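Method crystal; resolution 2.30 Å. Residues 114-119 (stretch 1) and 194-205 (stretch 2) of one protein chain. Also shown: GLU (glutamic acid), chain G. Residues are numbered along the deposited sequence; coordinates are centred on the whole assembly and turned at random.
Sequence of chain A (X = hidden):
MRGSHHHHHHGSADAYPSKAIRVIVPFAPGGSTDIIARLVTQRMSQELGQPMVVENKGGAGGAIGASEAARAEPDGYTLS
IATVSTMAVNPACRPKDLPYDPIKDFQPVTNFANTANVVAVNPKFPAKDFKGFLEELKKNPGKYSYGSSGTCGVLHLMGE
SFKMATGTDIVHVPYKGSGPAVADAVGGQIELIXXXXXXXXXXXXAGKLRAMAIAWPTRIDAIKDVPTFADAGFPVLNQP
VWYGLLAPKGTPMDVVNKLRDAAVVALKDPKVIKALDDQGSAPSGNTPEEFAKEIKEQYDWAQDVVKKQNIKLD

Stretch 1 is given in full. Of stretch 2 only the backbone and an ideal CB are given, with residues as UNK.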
# COMPACT_ATOMS: atom_id res chain seq x y z
N ASN A 114 8.34 -5.24 0.62
CA ASN A 114 8.20 -4.15 1.53
C ASN A 114 8.29 -2.83 0.78
O ASN A 114 9.10 -2.69 -0.12
CB ASN A 114 9.23 -4.30 2.62
CG ASN A 114 8.93 -5.47 3.52
OD1 ASN A 114 7.96 -5.46 4.28
ND2 ASN A 114 9.78 -6.47 3.47
N THR A 115 7.47 -1.85 1.15
CA THR A 115 7.25 -0.64 0.35
C THR A 115 7.23 0.64 1.18
O THR A 115 6.60 0.69 2.26
CB THR A 115 5.98 -0.78 -0.48
OG1 THR A 115 6.08 -1.95 -1.28
CG2 THR A 115 5.79 0.37 -1.39
N ALA A 116 7.92 1.67 0.66
CA ALA A 116 7.99 2.97 1.32
C ALA A 116 6.71 3.73 1.09
O ALA A 116 6.11 3.64 0.01
CB ALA A 116 9.18 3.80 0.78
N ASN A 117 6.30 4.47 2.11
CA ASN A 117 5.29 5.51 1.95
C ASN A 117 5.97 6.89 1.79
O ASN A 117 7.19 7.04 2.03
CB ASN A 117 4.29 5.50 3.10
CG ASN A 117 3.30 4.35 3.03
OD1 ASN A 117 2.51 4.14 3.96
ND2 ASN A 117 3.32 3.60 1.93
N VAL A 118 5.20 7.86 1.32
CA VAL A 118 5.75 9.16 0.95
C VAL A 118 4.71 10.23 1.20
O VAL A 118 3.54 9.99 0.94
CB VAL A 118 6.22 9.21 -0.54
CG1 VAL A 118 5.04 8.98 -1.59
CG2 VAL A 118 7.09 10.47 -0.83
N VAL A 119 5.13 11.39 1.72
CA VAL A 119 4.28 12.58 1.68
C VAL A 119 4.86 13.51 0.60
O VAL A 119 6.04 13.89 0.64
CB VAL A 119 4.05 13.27 3.09
CG1 VAL A 119 5.35 13.74 3.78
CG2 VAL A 119 3.02 14.41 3.01
N UNK A 194 -0.74 11.80 0.42
CA UNK A 194 -0.08 10.74 1.17
C UNK A 194 -0.18 9.50 0.32
O UNK A 194 -1.28 9.08 -0.03
CB UNK A 194 -0.70 10.53 2.55
N UNK A 195 0.96 8.93 -0.07
CA UNK A 195 0.97 7.78 -0.94
C UNK A 195 1.97 6.70 -0.52
O UNK A 195 2.83 6.91 0.36
CB UNK A 195 1.27 8.23 -2.37
N UNK A 196 1.79 5.53 -1.14
CA UNK A 196 2.79 4.50 -1.16
C UNK A 196 3.65 4.92 -2.31
O UNK A 196 3.16 5.36 -3.34
CB UNK A 196 2.22 3.09 -1.30
N UNK A 197 4.96 4.79 -2.13
CA UNK A 197 5.93 5.40 -3.04
C UNK A 197 5.82 5.01 -4.54
O UNK A 197 5.85 5.89 -5.38
CB UNK A 197 7.33 5.04 -2.55
N UNK A 198 5.69 3.70 -4.87
CA UNK A 198 5.66 3.33 -6.30
C UNK A 198 4.75 4.13 -7.27
O UNK A 198 5.17 4.34 -8.42
CB UNK A 198 5.24 1.86 -6.38
N UNK A 199 3.54 4.52 -6.86
CA UNK A 199 2.62 5.25 -7.76
C UNK A 199 2.98 6.73 -7.91
O UNK A 199 2.69 7.35 -8.95
CB UNK A 199 1.19 5.13 -7.24
N UNK A 200 3.60 7.30 -6.88
CA UNK A 200 4.04 8.67 -6.94
C UNK A 200 5.42 8.76 -7.56
O UNK A 200 5.79 9.80 -8.07
CB UNK A 200 4.04 9.30 -5.54
N UNK A 201 6.20 7.68 -7.50
CA UNK A 201 7.59 7.68 -8.00
C UNK A 201 7.83 8.28 -9.39
O UNK A 201 8.74 9.11 -9.50
CB UNK A 201 8.10 6.24 -8.02
N UNK A 202 7.07 7.86 -10.44
CA UNK A 202 7.25 8.49 -11.78
C UNK A 202 7.06 10.00 -11.82
O UNK A 202 7.80 10.68 -12.55
CB UNK A 202 6.27 7.86 -12.77
N UNK A 203 6.08 10.50 -11.07
CA UNK A 203 5.80 11.93 -11.03
C UNK A 203 6.84 12.71 -10.27
O UNK A 203 7.07 13.88 -10.54
CB UNK A 203 4.43 12.18 -10.41
N UNK A 204 7.43 12.07 -9.28
CA UNK A 204 8.44 12.72 -8.48
C UNK A 204 9.69 12.85 -9.33
O UNK A 204 10.33 13.92 -9.35
CB UNK A 204 8.72 11.95 -7.19
N UNK A 205 10.03 11.76 -10.03
CA UNK A 205 11.17 11.73 -10.91
C UNK A 205 11.08 12.82 -11.97
O UNK A 205 12.09 13.48 -12.25
CB UNK A 205 11.29 10.35 -11.57
N GLU G . -3.44 2.46 0.08
CA GLU G . -3.19 1.11 -0.46
C GLU G . -2.28 0.29 0.45
O GLU G . -1.16 -0.12 0.13
CB GLU G . -2.69 1.19 -1.90
CG GLU G . -3.51 2.19 -2.74
CD GLU G . -3.59 1.85 -4.20
OE1 GLU G . -3.02 0.80 -4.56
OE2 GLU G . -4.25 2.62 -4.99
OXT GLU G . -2.72 -0.04 1.56

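Position 194 has extended backbone angles and pairs with Val 119 in an antiparallel, non-hydrogen-bonded register. Its CB lies on the same face of the sheet as the Val 119 side chain, 5.4 Å from Val 119 CG2. That gap suits a branched aliphatic or an aromatic residue. The deposited residue is Phe 194. Its chi1 is m, and the end of the ring comes nearer to stretch 1 than the CB does. Val 119 CG2 sits over one ring face, 3.9 Å from the centroid, in a CH-pi contact; the closest ring atom, Phe 194 CE1, is 3.7 Å from Val 119 CG2.

Position 195 pairs with Val 118 across a hydrogen-bonded site. The backbone makes these bonds, so any residue with a free N-H, that is any but proline, could take part. The CB lies on the face that carries Val 118, 3.9 Å from Val 118 CG1. An aliphatic residue could pack there; a polar one would need partners along its own chain, where the backbone turns into a helix. The residue is Asp 195. Its N donates to Val 118 O at 3.0 Å, and its O accepts from Val 118 N at 2.7 Å. With chi1 t, the carboxylate leads away from stretch 1. Asp 195 OD1 accepts a weak bond from the N of position 196 at 2.7 Å.

Position 196 is still extended and pairs with Asn 117. CA-to-CB points away overall, yet the CB is 3.5 Å from Asn 117 ND2. A small or polar residue fits beside that amide, and the bound glutamic acid lies farther out on this side. The residue is Asn 196, whose side chain reaches between Asn 117 and the ligand. The orientation of its amide is uncertain.

Position 197 has helical angles and points toward stretch 1. Its CB is tight against Ala 116 O, at 3.2 Å, with Val 118 CG1 at 4.7 Å. Ala 116 and Val 118 offer an apolar surface, suited to leucine, isoleucine or methionine. Leu 197 takes it. Leu 197 CD2 lies 3.7 Å from Ala 116 CB, and Leu 197 CD1 lies 4.0 Å from Val 118 CB. Leu 197 N also donates to Ala 116 O at 2.7 Å, extending the pairing by one bond.

Position 198 points sideways. Its phi of -47° permits proline, though other compact residues would also fit. Pro 198 places CD 3.4 Å from Thr 115 CG2.

Position 199 meets nothing of stretch 1, so the choice is open. Ser 199 OG donates to Asp 195 OD2 at 2.6 Å.

Position 200 points toward Val 118, with its CB 4.1 Å from Val 118 CG1. A small residue suits this. Ser 200 packs its CB there, while OG donates to Asp 195 OD2 at 2.7 Å.

Positions 201, 202, 203 and 205 make no contact with stretch 1 and tolerate many residues. They are Met 201 (selenomethionine), Pro 202, Gln 203 and Gln 205.

Position 204 points toward stretch 1 from a distance, so a long aliphatic residue is favoured. Ile 204 CD1 reaches 4.4 Å from Val 118 CG2.

Stretch 2, residues 194-205: FDNLPSSMPQIQ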
# COMPACT_ATOMS: atom_id res chain seq x y z
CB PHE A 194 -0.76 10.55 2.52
CG PHE A 194 -0.46 11.65 3.50
CD1 PHE A 194 0.58 11.50 4.43
CD2 PHE A 194 -1.18 12.84 3.48
CE1 PHE A 194 0.87 12.53 5.32
CE2 PHE A 194 -0.87 13.91 4.38
CZ PHE A 194 0.14 13.75 5.29
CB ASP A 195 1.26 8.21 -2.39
CG ASP A 195 0.76 7.21 -3.41
OD1 ASP A 195 0.04 6.25 -3.02
OD2 ASP A 195 1.08 7.37 -4.61
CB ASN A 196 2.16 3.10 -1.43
CG ASN A 196 0.76 2.90 -0.75
OD1 ASN A 196 -0.25 2.80 -1.44
ND2 ASN A 196 0.72 2.86 0.57
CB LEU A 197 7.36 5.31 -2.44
CG LEU A 197 8.55 6.02 -3.13
CD1 LEU A 197 8.24 7.51 -3.59
CD2 LEU A 197 9.78 5.93 -2.24
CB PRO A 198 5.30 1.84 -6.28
CG PRO A 198 5.86 1.40 -4.97
CD PRO A 198 5.62 2.50 -4.02
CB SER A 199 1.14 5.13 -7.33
OG SER A 199 1.01 5.09 -5.93
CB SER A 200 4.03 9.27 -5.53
OG SER A 200 2.69 9.54 -5.08
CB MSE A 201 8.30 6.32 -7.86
CG MSE A 201 9.80 6.38 -8.24
SE MSE A 201 10.87 7.53 -6.97
CE MSE A 201 11.33 6.18 -5.62
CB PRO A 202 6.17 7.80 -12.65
CG PRO A 202 5.95 6.47 -11.96
CD PRO A 202 6.06 6.79 -10.48
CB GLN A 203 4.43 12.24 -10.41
CG GLN A 203 3.27 11.42 -10.96
CD GLN A 203 3.11 11.51 -12.47
OE1 GLN A 203 3.38 12.56 -13.10
NE2 GLN A 203 2.66 10.39 -13.07
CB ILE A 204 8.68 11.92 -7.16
CG1 ILE A 204 7.47 12.11 -6.22
CG2 ILE A 204 9.96 12.34 -6.48
CD1 ILE A 204 7.35 10.97 -5.18
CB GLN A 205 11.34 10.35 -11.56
CG GLN A 205 11.76 9.27 -10.59
CD GLN A 205 13.20 9.39 -10.11
OE1 GLN A 205 13.93 10.26 -10.54
NE2 GLN A 205 13.61 8.51 -9.20
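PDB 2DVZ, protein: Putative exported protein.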